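Local coordinates for protein putative polyketide cyclase (Acidithiobacillus ferrooxidans, PDB 3F9S) that is of unestablished function but, as a SnoaL-like member of the NTF2 clan, probably acts as a polyketide cyclase, at residues E10-F15 with Q75-D80; G23-S28 with T62-F67. All coordinates share one frame; numbering follows the deposited sequence. Where two conformers were deposited one is given.

Contact 1. Residues E10-F15 with Q75-D80; sequences EILTQF and QGLFAD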
ATOM      1  N   GLU A  10      11.515   7.966 -14.185  1.00 25.73           N
ATOM      2  CA  GLU A  10      11.262   9.308 -14.709  0.50 26.98           C
ATOM      3  C   GLU A  10       9.869   9.341 -15.342  1.00 25.15           C
ATOM      4  O   GLU A  10       9.131  10.303 -15.161  1.00 24.82           O
ATOM      5  CB  GLU A  10      12.377   9.734 -15.673  0.50 27.39           C
ATOM      6  CG  GLU A  10      13.685  10.070 -14.934  0.50 28.81           C
ATOM      7  CD  GLU A  10      14.943  10.003 -15.797  0.50 31.06           C
ATOM      8  OE1 GLU A  10      15.304   8.898 -16.256  0.50 37.84           O
ATOM      9  OE2 GLU A  10      15.619  11.041 -15.968  0.50 39.33           O
ATOM     10  N   ILE A  11       9.518   8.276 -16.053  1.00 24.48           N
ATOM     11  CA  ILE A  11       8.207   8.153 -16.694  1.00 24.33           C
ATOM     12  C   ILE A  11       7.085   8.207 -15.661  1.00 25.68           C
ATOM     13  O   ILE A  11       6.152   8.989 -15.820  1.00 26.34           O
ATOM     14  CB  ILE A  11       8.116   6.871 -17.534  1.00 25.16           C
ATOM     15  CG1 ILE A  11       8.970   7.013 -18.789  1.00 26.42           C
ATOM     16  CG2 ILE A  11       6.655   6.553 -17.909  1.00 25.90           C
ATOM     17  CD1 ILE A  11       9.291   5.702 -19.402  1.00 29.03           C
ATOM     18  N   LEU A  12       7.192   7.409 -14.599  1.00 25.81           N
ATOM     19  CA  LEU A  12       6.183   7.413 -13.525  1.00 27.15           C
ATOM     20  C   LEU A  12       6.066   8.752 -12.872  1.00 27.07           C
ATOM     21  O   LEU A  12       4.965   9.201 -12.584  1.00 30.12           O
ATOM     22  CB  LEU A  12       6.485   6.418 -12.401  1.00 28.37           C
ATOM     23  CG  LEU A  12       6.068   4.971 -12.543  1.00 32.82           C
ATOM     24  CD1 LEU A  12       6.292   4.232 -11.207  1.00 28.74           C
ATOM     25  CD2 LEU A  12       4.615   4.863 -13.010  1.00 31.40           C
ATOM     26  N   THR A  13       7.216   9.358 -12.623  1.00 26.00           N
ATOM     27  CA  THR A  13       7.259  10.671 -12.038  1.00 26.09           C
ATOM     28  C   THR A  13       6.498  11.675 -12.914  1.00 25.94           C
ATOM     29  O   THR A  13       5.628  12.367 -12.385  1.00 25.97           O
ATOM     30  CB  THR A  13       8.676  11.140 -11.762  1.00 25.73           C
ATOM     31  OG1 THR A  13       9.361  10.161 -10.966  1.00 23.92           O
ATOM     32  CG2 THR A  13       8.670  12.505 -11.020  1.00 27.74           C
ATOM     33  N   GLN A  14       6.764  11.694 -14.221  1.00 26.37           N
ATOM     34  CA  GLN A  14       6.109  12.655 -15.138  0.50 26.20           C
ATOM     35  C   GLN A  14       4.623  12.340 -15.275  1.00 25.72           C
ATOM     36  O   GLN A  14       3.788  13.233 -15.231  1.00 26.31           O
ATOM     37  CB  GLN A  14       6.753  12.655 -16.534  0.50 27.33           C
ATOM     38  CG  GLN A  14       6.410  13.915 -17.343  0.50 26.91           C
ATOM     39  CD  GLN A  14       6.846  13.886 -18.808  0.50 27.65           C
ATOM     40  OE1 GLN A  14       6.908  12.830 -19.444  0.50 32.48           O
ATOM     41  NE2 GLN A  14       7.097  15.064 -19.361  0.50 28.93           N
ATOM     42  N   PHE A  15       4.323  11.060 -15.482  1.00 23.27           N
ATOM     43  CA  PHE A  15       2.959  10.559 -15.580  1.00 24.11           C
ATOM     44  C   PHE A  15       2.120  10.957 -14.370  1.00 24.60           C
ATOM     45  O   PHE A  15       1.027  11.486 -14.517  1.00 26.09           O
ATOM     46  CB  PHE A  15       3.013   9.038 -15.707  1.00 25.45           C
ATOM     47  CG  PHE A  15       1.789   8.317 -15.220  1.00 29.35           C
ATOM     48  CD1 PHE A  15       0.589   8.366 -15.898  1.00 29.40           C
ATOM     49  CD2 PHE A  15       1.877   7.562 -14.060  1.00 33.80           C
ATOM     50  CE1 PHE A  15      -0.520   7.652 -15.411  1.00 27.88           C
ATOM     51  CE2 PHE A  15       0.805   6.873 -13.583  1.00 31.24           C
ATOM     52  CZ  PHE A  15      -0.389   6.914 -14.245  1.00 27.13           C
ATOM     53  N   GLN A  75       7.252   9.539  -2.827  1.00 23.43           N
ATOM     54  CA  GLN A  75       8.203   9.349  -1.754  1.00 23.12           C
ATOM     55  C   GLN A  75       9.324   8.449  -2.200  1.00 24.60           C
ATOM     56  O   GLN A  75      10.481   8.765  -1.971  1.00 29.39           O
ATOM     57  CB  GLN A  75       7.519   8.765  -0.529  1.00 23.77           C
ATOM     58  CG  GLN A  75       6.425   9.666  -0.007  1.00 22.08           C
ATOM     59  CD  GLN A  75       6.921  11.034   0.346  1.00 27.06           C
ATOM     60  OE1 GLN A  75       6.648  12.012  -0.361  1.00 28.22           O
ATOM     61  NE2 GLN A  75       7.709  11.107   1.393  1.00 22.73           N
ATOM     62  N   GLY A  76       8.997   7.297  -2.753  1.00 25.99           N
ATOM     63  CA  GLY A  76      10.007   6.364  -3.198  1.00 25.64           C
ATOM     64  C   GLY A  76       9.589   5.704  -4.482  1.00 26.08           C
ATOM     65  O   GLY A  76       8.393   5.591  -4.770  1.00 24.44           O
ATOM     66  N   LEU A  77      10.586   5.301  -5.268  1.00 25.24           N
ATOM     67  CA  LEU A  77      10.355   4.542  -6.502  1.00 25.19           C
ATOM     68  C   LEU A  77      11.270   3.350  -6.386  1.00 24.20           C
ATOM     69  O   LEU A  77      12.461   3.530  -6.174  1.00 22.99           O
ATOM     70  CB  LEU A  77      10.692   5.349  -7.740  1.00 26.59           C
ATOM     71  CG  LEU A  77       9.714   6.472  -8.044  1.00 25.82           C
ATOM     72  CD1 LEU A  77      10.242   7.331  -9.165  1.00 27.63           C
ATOM     73  CD2 LEU A  77       8.331   5.935  -8.387  1.00 26.73           C
ATOM     74  N   PHE A  78      10.692   2.155  -6.481  1.00 22.79           N
ATOM     75  CA  PHE A  78      11.420   0.910  -6.280  1.00 23.75           C
ATOM     76  C   PHE A  78      11.199   0.071  -7.527  1.00 23.86           C
ATOM     77  O   PHE A  78      10.117  -0.457  -7.714  1.00 24.90           O
ATOM     78  CB  PHE A  78      10.912   0.232  -5.014  1.00 24.78           C
ATOM     79  CG  PHE A  78      10.893   1.146  -3.843  1.00 24.94           C
ATOM     80  CD1 PHE A  78      12.020   1.304  -3.047  1.00 24.57           C
ATOM     81  CD2 PHE A  78       9.745   1.886  -3.546  1.00 26.54           C
ATOM     82  CE1 PHE A  78      11.995   2.181  -1.953  1.00 23.41           C
ATOM     83  CE2 PHE A  78       9.738   2.762  -2.479  1.00 25.39           C
ATOM     84  CZ  PHE A  78      10.849   2.900  -1.682  1.00 25.37           C
ATOM     85  N   ALA A  79      12.216  -0.003  -8.384  1.00 23.52           N
ATOM     86  CA  ALA A  79      12.138  -0.661  -9.684  1.00 24.03           C
ATOM     87  C   ALA A  79      12.644  -2.083  -9.540  1.00 25.54           C
ATOM     88  O   ALA A  79      13.701  -2.308  -8.968  1.00 26.76           O
ATOM     89  CB  ALA A  79      12.977   0.075 -10.751  1.00 24.63           C
ATOM     90  N   ASP A  80      11.873  -3.045 -10.029  1.00 26.39           N
ATOM     91  CA  ASP A  80      12.326  -4.428 -10.035  1.00 26.55           C
ATOM     92  C   ASP A  80      11.622  -5.112 -11.178  1.00 27.53           C
ATOM     93  O   ASP A  80      10.396  -5.199 -11.180  1.00 25.40           O
ATOM     94  CB  ASP A  80      12.001  -5.118  -8.720  1.00 26.31           C
ATOM     95  CG  ASP A  80      12.531  -6.528  -8.644  1.00 26.54           C
ATOM     96  OD1 ASP A  80      12.999  -7.089  -9.656  1.00 32.89           O
ATOM     97  OD2 ASP A  80      12.540  -7.076  -7.535  1.00 26.67           O
TER
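Leu-77 meets helix 8-21 with both of its methyls, and each has a different partner. CD2 packs on CD1 of Leu-12 at 3.9 Å, a plain methyl-to-methyl contact in which the two leucine side chains run past one another in opposite directions. CD1 of Leu-77 instead lies 3.5 Å from OG1 of Thr-13, so the hydroxyl oxygen rests against a methyl. That oxygen has its polar partner within the helix: it is hydrogen-bonded to the carbonyl of Lys-9, one turn earlier. The torsion of Thr-13 accounts for both roles, since chi1 of -54° sets OG1 beside the backbone N, where it reaches back along the helix, while CG2 extends anti to that N.

The contact is small, with 114 Å² buried over both sides, and the CA atoms of Leu-12 and Leu-77 stay 8.7 Å apart. Side chains therefore bridge the gap between helix and strand. Further out, Leu-12 is buried against Val-84, Tyr-116, Phe-118 and Leu-123 on three further strands of the sheet, and Leu-77 also touches Met-86. Lys-9 adds a polar link near the same place, its NZ being hydrogen-bonded to the carbonyl O of Leu-77.

Just before Leu-77 the strand is irregular: Gln-75 and Gly-76 both face Thr-87, a classic beta bulge. At the other end of segment 75-80, Asp-80 OD2 accepts from the backbone N of Ala-79 of the second subunit and forms a salt bridge with Lys-9 of that subunit. A helix near the N-terminus laid on a curved sheet, here touching its outermost strand within the chain, 71-80, is the alpha+beta arrangement of the NTF2-like fold to which SnoaL-type cyclases belong.

Contact 2. Residues G23-S28 with T62-F67; sequences GNIEAS and TLRAAF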
ATOM      1  N   GLY A  23      -4.003  16.760 -13.646  1.00 27.15           N
ATOM      2  CA  GLY A  23      -5.255  16.476 -14.332  1.00 26.26           C
ATOM      3  C   GLY A  23      -5.202  16.594 -15.836  1.00 26.06           C
ATOM      4  O   GLY A  23      -6.233  16.862 -16.462  1.00 26.01           O
ATOM      5  N   ASN A  24      -4.018  16.385 -16.414  1.00 25.22           N
ATOM      6  CA  ASN A  24      -3.839  16.403 -17.847  1.00 27.42           C
ATOM      7  C   ASN A  24      -4.247  14.987 -18.259  1.00 27.12           C
ATOM      8  O   ASN A  24      -3.410  14.138 -18.532  1.00 27.87           O
ATOM      9  CB  ASN A  24      -2.406  16.759 -18.239  1.00 28.54           C
ATOM     10  CG  ASN A  24      -2.212  16.869 -19.739  1.00 35.19           C
ATOM     11  OD1 ASN A  24      -3.083  16.495 -20.536  1.00 32.83           O
ATOM     12  ND2 ASN A  24      -1.036  17.359 -20.135  1.00 35.75           N
ATOM     13  N   ILE A  25      -5.558  14.791 -18.356  1.00 26.87           N
ATOM     14  CA  ILE A  25      -6.151  13.472 -18.606  1.00 28.80           C
ATOM     15  C   ILE A  25      -5.639  12.870 -19.913  1.00 28.14           C
ATOM     16  O   ILE A  25      -5.282  11.700 -19.960  1.00 26.35           O
ATOM     17  CB  ILE A  25      -7.703  13.504 -18.671  1.00 30.12           C
ATOM     18  CG1 ILE A  25      -8.344  14.169 -17.449  1.00 34.83           C
ATOM     19  CG2 ILE A  25      -8.251  12.090 -18.795  1.00 32.69           C
ATOM     20  CD1 ILE A  25      -7.951  13.589 -16.142  1.00 35.94           C
ATOM     21  N   GLU A  26      -5.588  13.700 -20.949  1.00 28.33           N
ATOM     22  CA  GLU A  26      -5.152  13.279 -22.284  1.00 28.20           C
ATOM     23  C   GLU A  26      -3.678  12.877 -22.358  1.00 27.95           C
ATOM     24  O   GLU A  26      -3.312  12.101 -23.236  1.00 28.85           O
ATOM     25  CB  GLU A  26      -5.536  14.328 -23.334  1.00 29.23           C
ATOM     26  CG  GLU A  26      -7.059  14.631 -23.375  1.00 31.33           C
ATOM     27  CD  GLU A  26      -7.917  13.368 -23.530  1.00 37.74           C
ATOM     28  OE1 GLU A  26      -7.615  12.593 -24.456  1.00 34.92           O
ATOM     29  OE2 GLU A  26      -8.865  13.138 -22.730  1.00 40.60           O
ATOM     30  N   ALA A  27      -2.851  13.343 -21.418  1.00 26.10           N
ATOM     31  CA  ALA A  27      -1.457  12.894 -21.314  1.00 25.70           C
ATOM     32  C   ALA A  27      -1.362  11.392 -21.056  1.00 25.74           C
ATOM     33  O   ALA A  27      -0.306  10.808 -21.293  1.00 25.58           O
ATOM     34  CB  ALA A  27      -0.697  13.656 -20.244  1.00 26.44           C
ATOM     35  N   SER A  28      -2.437  10.773 -20.555  1.00 24.78           N
ATOM     36  CA  SER A  28      -2.531   9.307 -20.434  1.00 24.53           C
ATOM     37  C   SER A  28      -2.160   8.590 -21.723  1.00 25.63           C
ATOM     38  O   SER A  28      -1.613   7.504 -21.681  1.00 25.04           O
ATOM     39  CB  SER A  28      -3.945   8.887 -20.056  1.00 26.08           C
ATOM     40  OG  SER A  28      -4.330   9.513 -18.844  1.00 25.88           O
ATOM     41  N   THR A  62     -13.046  10.429 -13.174  1.00 23.26           N
ATOM     42  CA  THR A  62     -13.876  10.182 -11.988  1.00 24.85           C
ATOM     43  C   THR A  62     -13.116  10.433 -10.701  1.00 27.05           C
ATOM     44  O   THR A  62     -13.597  11.144  -9.829  1.00 28.61           O
ATOM     45  CB  THR A  62     -14.418   8.759 -11.991  1.00 24.22           C
ATOM     46  OG1 THR A  62     -15.424   8.720 -12.987  1.00 26.13           O
ATOM     47  CG2 THR A  62     -15.080   8.383 -10.678  1.00 28.70           C
ATOM     48  N   LEU A  63     -11.933   9.848 -10.609  1.00 27.99           N
ATOM     49  CA  LEU A  63     -11.107  10.011  -9.423  1.00 30.96           C
ATOM     50  C   LEU A  63     -10.636  11.452  -9.258  1.00 31.37           C
ATOM     51  O   LEU A  63     -10.640  11.981  -8.145  1.00 34.40           O
ATOM     52  CB  LEU A  63      -9.931   9.046  -9.453  1.00 30.74           C
ATOM     53  CG  LEU A  63     -10.200   7.584  -9.100  1.00 32.99           C
ATOM     54  CD1 LEU A  63     -11.384   6.949  -9.794  1.00 39.67           C
ATOM     55  CD2 LEU A  63      -8.931   6.780  -9.386  1.00 34.43           C
ATOM     56  N   ARG A  64     -10.252  12.104 -10.351  1.00 31.90           N
ATOM     57  CA  ARG A  64      -9.808  13.505 -10.275  1.00 32.59           C
ATOM     58  C   ARG A  64     -10.962  14.406  -9.844  1.00 31.11           C
ATOM     59  O   ARG A  64     -10.760  15.276  -9.015  1.00 30.82           O
ATOM     60  CB  ARG A  64      -9.171  14.001 -11.583  1.00 34.35           C
ATOM     61  CG  ARG A  64      -7.724  13.471 -11.832  1.00 36.41           C
ATOM     62  CD  ARG A  64      -6.659  14.288 -11.101  1.00 39.88           C
ATOM     63  NE  ARG A  64      -6.752  15.691 -11.510  1.00 41.62           N
ATOM     64  CZ  ARG A  64      -6.171  16.735 -10.928  1.00 41.70           C
ATOM     65  NH1 ARG A  64      -5.416  16.605  -9.848  1.00 38.46           N
ATOM     66  NH2 ARG A  64      -6.365  17.953 -11.433  1.00 46.21           N
ATOM     67  N   ALA A  65     -12.164  14.175 -10.374  1.00 28.02           N
ATOM     68  CA  ALA A  65     -13.337  14.971 -10.024  1.00 26.22           C
ATOM     69  C   ALA A  65     -13.678  14.990  -8.534  1.00 25.62           C
ATOM     70  O   ALA A  65     -14.185  15.985  -8.044  1.00 24.60           O
ATOM     71  CB  ALA A  65     -14.557  14.512 -10.820  1.00 25.87           C
ATOM     72  N   ALA A  66     -13.419  13.894  -7.831  1.00 27.32           N
ATOM     73  CA  ALA A  66     -13.660  13.808  -6.384  1.00 27.88           C
ATOM     74  C   ALA A  66     -12.823  14.819  -5.584  1.00 28.51           C
ATOM     75  O   ALA A  66     -13.308  15.419  -4.627  1.00 30.22           O
ATOM     76  CB  ALA A  66     -13.368  12.390  -5.894  1.00 29.63           C
ATOM     77  N   PHE A  67     -11.569  14.984  -5.991  1.00 27.52           N
ATOM     78  CA  PHE A  67     -10.607  15.888  -5.365  1.00 26.20           C
ATOM     79  C   PHE A  67      -9.822  16.526  -6.497  1.00 25.22           C
ATOM     80  O   PHE A  67      -8.706  16.084  -6.786  1.00 24.90           O
ATOM     81  CB  PHE A  67      -9.700  15.074  -4.461  1.00 26.26           C
ATOM     82  CG  PHE A  67     -10.413  14.450  -3.314  1.00 28.55           C
ATOM     83  CD1 PHE A  67     -10.654  15.178  -2.158  1.00 31.97           C
ATOM     84  CD2 PHE A  67     -10.853  13.128  -3.383  1.00 31.69           C
ATOM     85  CE1 PHE A  67     -11.321  14.605  -1.072  1.00 34.94           C
ATOM     86  CE2 PHE A  67     -11.519  12.541  -2.302  1.00 33.32           C
ATOM     87  CZ  PHE A  67     -11.743  13.279  -1.143  1.00 30.52           C
TER
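Arg-64, near the C-terminal end of helix 53-66, lays its guanidinium over the backbone of Gly-23, the residue at which the chain leaves helix 8-21; the contact thus joins two helix ends of the NTF2-like fold. From CB, chi1 of -75° puts CG anti to the carbonyl carbon, and CG approaches Ile-25, 4.3 Å from its CD1. Bends at chi2 and chi3 then fold the chain over, bringing CD to 4.1 Å from Gly-23 CA. NE comes closest, 3.3 Å from Gly-23 CA, and CZ lies about equally near the N and CA of that residue. Gly-23 N sits 3.3 Å above the guanidinium plane of Arg-64, displaced toward the rim. Although Gly-23 N and Arg-64 NH2 are close, both are donors and do not bond. NH1 has a weak hydrogen bond to the carbonyl of Trp-20, in the last turn of helix 8-21.

Gly-23 has positive phi, 71°, and its lack of a side chain lets the guanidinium sit this close. Beyond it the loop has bonds of its own. Asn-24 forms an Asx motif: OD1 accepts a long, bent bond (136° at the hydrogen) from Ala-27 N, which lies above the plane of the side-chain carbonyl and also bonds to Asn-24 O. Ile-25 O takes two bonds from Ser-28, one from N and one from OG, which lies in the carbonyl plane 2.6 Å from that oxygen.

Both contacts involve helix 8-21 or the turn that follows it, but at different levels of the fold. Contact 1 joins that helix to an outer strand of the sheet, is partly buried, and rests on leucine methyls, one of them against a threonine hydroxyl. Contact 2 lies at the surface between the turn after the same helix and helix 53-66, where a flat charged group lies over bare backbone. They bury similar areas, 114 and 122 Å². The centres of contact 1 and contact 2 are about 19 Å apart, and the two do not touch. Helix 53-66 and strand 71-80 are consecutive, yet the earlier meets segment 23-28 and the later meets segment 10-15.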